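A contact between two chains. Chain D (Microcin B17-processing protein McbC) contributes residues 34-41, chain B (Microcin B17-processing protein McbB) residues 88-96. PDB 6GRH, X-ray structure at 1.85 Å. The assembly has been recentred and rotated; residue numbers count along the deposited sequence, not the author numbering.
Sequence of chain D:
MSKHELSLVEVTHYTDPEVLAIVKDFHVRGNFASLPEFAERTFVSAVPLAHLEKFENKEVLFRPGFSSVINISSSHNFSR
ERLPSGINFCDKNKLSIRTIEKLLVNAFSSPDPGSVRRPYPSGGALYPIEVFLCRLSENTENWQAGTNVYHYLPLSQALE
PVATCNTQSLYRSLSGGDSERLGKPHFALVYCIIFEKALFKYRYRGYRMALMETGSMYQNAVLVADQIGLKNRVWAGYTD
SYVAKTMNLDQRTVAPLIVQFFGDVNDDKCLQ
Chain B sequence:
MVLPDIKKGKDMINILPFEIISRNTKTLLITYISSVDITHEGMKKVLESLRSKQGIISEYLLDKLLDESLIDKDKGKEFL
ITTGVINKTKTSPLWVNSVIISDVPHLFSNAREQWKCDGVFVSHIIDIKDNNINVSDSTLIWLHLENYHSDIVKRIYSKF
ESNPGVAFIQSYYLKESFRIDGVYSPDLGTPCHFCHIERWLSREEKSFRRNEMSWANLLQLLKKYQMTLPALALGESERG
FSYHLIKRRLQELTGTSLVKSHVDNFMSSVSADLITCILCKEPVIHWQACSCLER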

# COMPACT_ATOMS: atom_id res chain seq x y z
N SER D 34 4.73 -0.57 -22.92
CA SER D 34 4.35 -1.36 -24.05
C SER D 34 4.89 -0.67 -25.29
O SER D 34 4.32 0.29 -25.78
CB SER D 34 2.83 -1.43 -24.10
OG SER D 34 2.41 -2.05 -25.29
N LEU D 35 6.02 -1.13 -25.79
CA LEU D 35 6.65 -0.50 -26.96
C LEU D 35 7.14 -1.57 -27.91
O LEU D 35 7.52 -2.63 -27.45
CB LEU D 35 7.88 0.30 -26.53
CG LEU D 35 7.71 1.53 -25.65
CD1 LEU D 35 9.09 2.12 -25.41
CD2 LEU D 35 6.84 2.57 -26.34
N PRO D 36 7.17 -1.29 -29.22
CA PRO D 36 7.72 -2.29 -30.16
C PRO D 36 9.13 -2.76 -29.80
O PRO D 36 9.44 -3.93 -29.94
CB PRO D 36 7.73 -1.56 -31.52
CG PRO D 36 6.74 -0.47 -31.36
CD PRO D 36 6.78 -0.05 -29.92
N GLU D 37 9.97 -1.84 -29.33
CA GLU D 37 11.37 -2.15 -29.02
C GLU D 37 11.53 -3.08 -27.81
O GLU D 37 12.60 -3.62 -27.62
CB GLU D 37 12.19 -0.87 -28.78
CG GLU D 37 12.33 0.02 -30.00
CD GLU D 37 11.18 1.01 -30.19
OE1 GLU D 37 10.19 1.01 -29.43
OE2 GLU D 37 11.26 1.83 -31.12
N PHE D 38 10.49 -3.26 -27.00
CA PHE D 38 10.54 -4.21 -25.89
C PHE D 38 9.83 -5.56 -26.17
O PHE D 38 9.60 -6.32 -25.22
CB PHE D 38 9.91 -3.60 -24.63
CG PHE D 38 10.50 -2.27 -24.19
CD1 PHE D 38 11.81 -1.90 -24.46
CD2 PHE D 38 9.71 -1.42 -23.42
CE1 PHE D 38 12.31 -0.68 -24.02
CE2 PHE D 38 10.21 -0.20 -22.96
CZ PHE D 38 11.52 0.17 -23.27
N ALA D 39 9.53 -5.88 -27.44
CA ALA D 39 8.70 -7.07 -27.78
C ALA D 39 9.27 -8.41 -27.34
O ALA D 39 8.53 -9.31 -26.94
CB ALA D 39 8.43 -7.12 -29.29
N GLU D 40 10.58 -8.54 -27.42
CA GLU D 40 11.21 -9.81 -27.09
C GLU D 40 11.67 -9.92 -25.63
O GLU D 40 12.25 -10.93 -25.25
CB GLU D 40 12.36 -10.04 -28.06
CG GLU D 40 11.85 -10.03 -29.49
CD GLU D 40 12.95 -10.08 -30.52
OE1 GLU D 40 14.00 -9.44 -30.31
OE2 GLU D 40 12.76 -10.76 -31.54
N ARG D 41 11.43 -8.89 -24.82
CA ARG D 41 11.88 -8.93 -23.45
C ARG D 41 10.77 -8.70 -22.46
O ARG D 41 11.04 -8.69 -21.28
CB ARG D 41 13.11 -8.02 -23.23
CG ARG D 41 12.96 -6.58 -23.66
CD ARG D 41 14.27 -5.79 -23.62
NE ARG D 41 15.27 -6.12 -24.64
CZ ARG D 41 16.45 -6.70 -24.45
NH1 ARG D 41 16.87 -7.10 -23.26
NH2 ARG D 41 17.24 -6.92 -25.50
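Chain B (88-96) KTKTSPLWV

Residues 88-96 of chain B cross residues 34-41 of chain D as an irregular, largely extended strip, burying 480 Å² summed over both sides. The D stretch is compact, with a short 3-10 segment at D:Pro36 and D:Glu37 and turn-type bonds such as D:Phe38 N to D:Leu35 O (3.1 Å) and D:Arg41 N to D:Phe38 O (3.2 Å). The two run broadly in opposite senses: early B residues meet D:Glu40, later ones D:Glu37 and D:Leu35. B:Lys88 makes no contact. The CA-to-CB bond of B:Thr89 points toward chain D, its CB 3.2 Å from D:Glu40 OE1. The carboxylate of D:Glu40 then takes two backbone hydrogen bonds from consecutive amides, B:Lys90 N to D:Glu40 OE2 at 2.9 Å (163°) and B:Thr91 N to D:Glu40 OE1 at 3.2 Å (152°), so one side chain anchors the B main chain here. The B:Lys90 side chain is modelled no further than CB. B:Thr91 places OG1 3.0 Å from D:Glu40 OE1, while its CG2 packs 3.5 Å from D:Pro36 O and likewise 3.5 Å from D:Glu37 O. At B:Ser92 the carbonyl O approaches D:Glu37 CG to 3.2 Å. The CA atoms come nearest at B:Pro93, whose CA lies 5.1 Å from D:Glu37 CA; its own CA-to-CB bond points away, leaving the contact to the main chain. B:Leu94 begins the apolar end: its N lies 3.8 Å from D:Glu37 CB, and its CD2 reaches D:Phe38 CZ at 3.7 Å and D:Leu35 CD1 at 4.1 Å. The CA-to-CB bond of B:Trp95 points sideways, but the end of the side chain comes nearer, setting CH2 4.2 Å from D:Phe38 CZ in an oblique approach of the rings. B:Val96 lies beyond reach.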

# COMPACT_ATOMS: atom_id res chain seq x y z
N LYS B 88 17.53 -16.45 -31.63
CA LYS B 88 17.60 -15.44 -32.66
C LYS B 88 16.63 -14.30 -32.31
O LYS B 88 15.45 -14.54 -32.13
CB LYS B 88 17.26 -16.07 -34.00
CG LYS B 88 17.78 -15.28 -35.19
CD LYS B 88 17.64 -16.03 -36.50
N THR B 89 17.12 -13.08 -32.18
CA THR B 89 16.25 -11.93 -31.93
C THR B 89 16.19 -11.00 -33.13
O THR B 89 17.13 -10.95 -33.93
CB THR B 89 16.64 -11.15 -30.65
OG1 THR B 89 18.06 -11.03 -30.56
CG2 THR B 89 16.09 -11.87 -29.40
N LYS B 90 15.06 -10.31 -33.27
CA LYS B 90 14.79 -9.47 -34.44
C LYS B 90 14.70 -7.97 -34.14
O LYS B 90 14.86 -7.16 -35.03
CB LYS B 90 13.47 -9.91 -35.08
N THR B 91 14.49 -7.60 -32.88
CA THR B 91 14.03 -6.26 -32.56
C THR B 91 15.13 -5.20 -32.47
O THR B 91 16.12 -5.41 -31.78
CB THR B 91 13.23 -6.33 -31.25
OG1 THR B 91 12.19 -7.30 -31.42
CG2 THR B 91 12.64 -4.98 -30.89
N SER B 92 14.93 -4.07 -33.15
CA SER B 92 15.81 -2.91 -33.02
C SER B 92 15.59 -2.31 -31.62
O SER B 92 14.45 -1.94 -31.30
CB SER B 92 15.52 -1.87 -34.12
N PRO B 93 16.64 -2.25 -30.77
CA PRO B 93 16.45 -1.92 -29.36
C PRO B 93 16.37 -0.39 -29.09
O PRO B 93 16.77 0.40 -29.93
CB PRO B 93 17.67 -2.55 -28.70
CG PRO B 93 18.73 -2.56 -29.78
CD PRO B 93 18.08 -2.21 -31.10
N LEU B 94 15.84 0.01 -27.95
CA LEU B 94 15.52 1.43 -27.71
C LEU B 94 16.73 2.31 -27.46
O LEU B 94 16.78 3.44 -27.92
CB LEU B 94 14.52 1.59 -26.55
CG LEU B 94 13.95 3.00 -26.37
CD1 LEU B 94 13.21 3.48 -27.61
CD2 LEU B 94 13.04 3.04 -25.14
N TRP B 95 17.69 1.77 -26.72
CA TRP B 95 18.96 2.43 -26.48
C TRP B 95 20.01 1.60 -27.19
O TRP B 95 20.15 0.41 -26.95
CB TRP B 95 19.22 2.54 -24.97
CG TRP B 95 18.08 3.21 -24.32
CD1 TRP B 95 17.70 4.51 -24.49
CD2 TRP B 95 17.11 2.61 -23.48
NE1 TRP B 95 16.56 4.76 -23.79
CE2 TRP B 95 16.18 3.61 -23.15
CE3 TRP B 95 16.95 1.33 -22.94
CZ2 TRP B 95 15.09 3.37 -22.30
CZ3 TRP B 95 15.89 1.10 -22.12
CH2 TRP B 95 14.97 2.11 -21.80
N VAL B 96 20.74 2.25 -28.08
CA VAL B 96 21.72 1.59 -28.93
C VAL B 96 23.02 1.32 -28.19
O VAL B 96 23.87 0.59 -28.68
CB VAL B 96 22.01 2.40 -30.21
CG1 VAL B 96 20.72 2.67 -30.98
CG2 VAL B 96 22.76 3.71 -29.93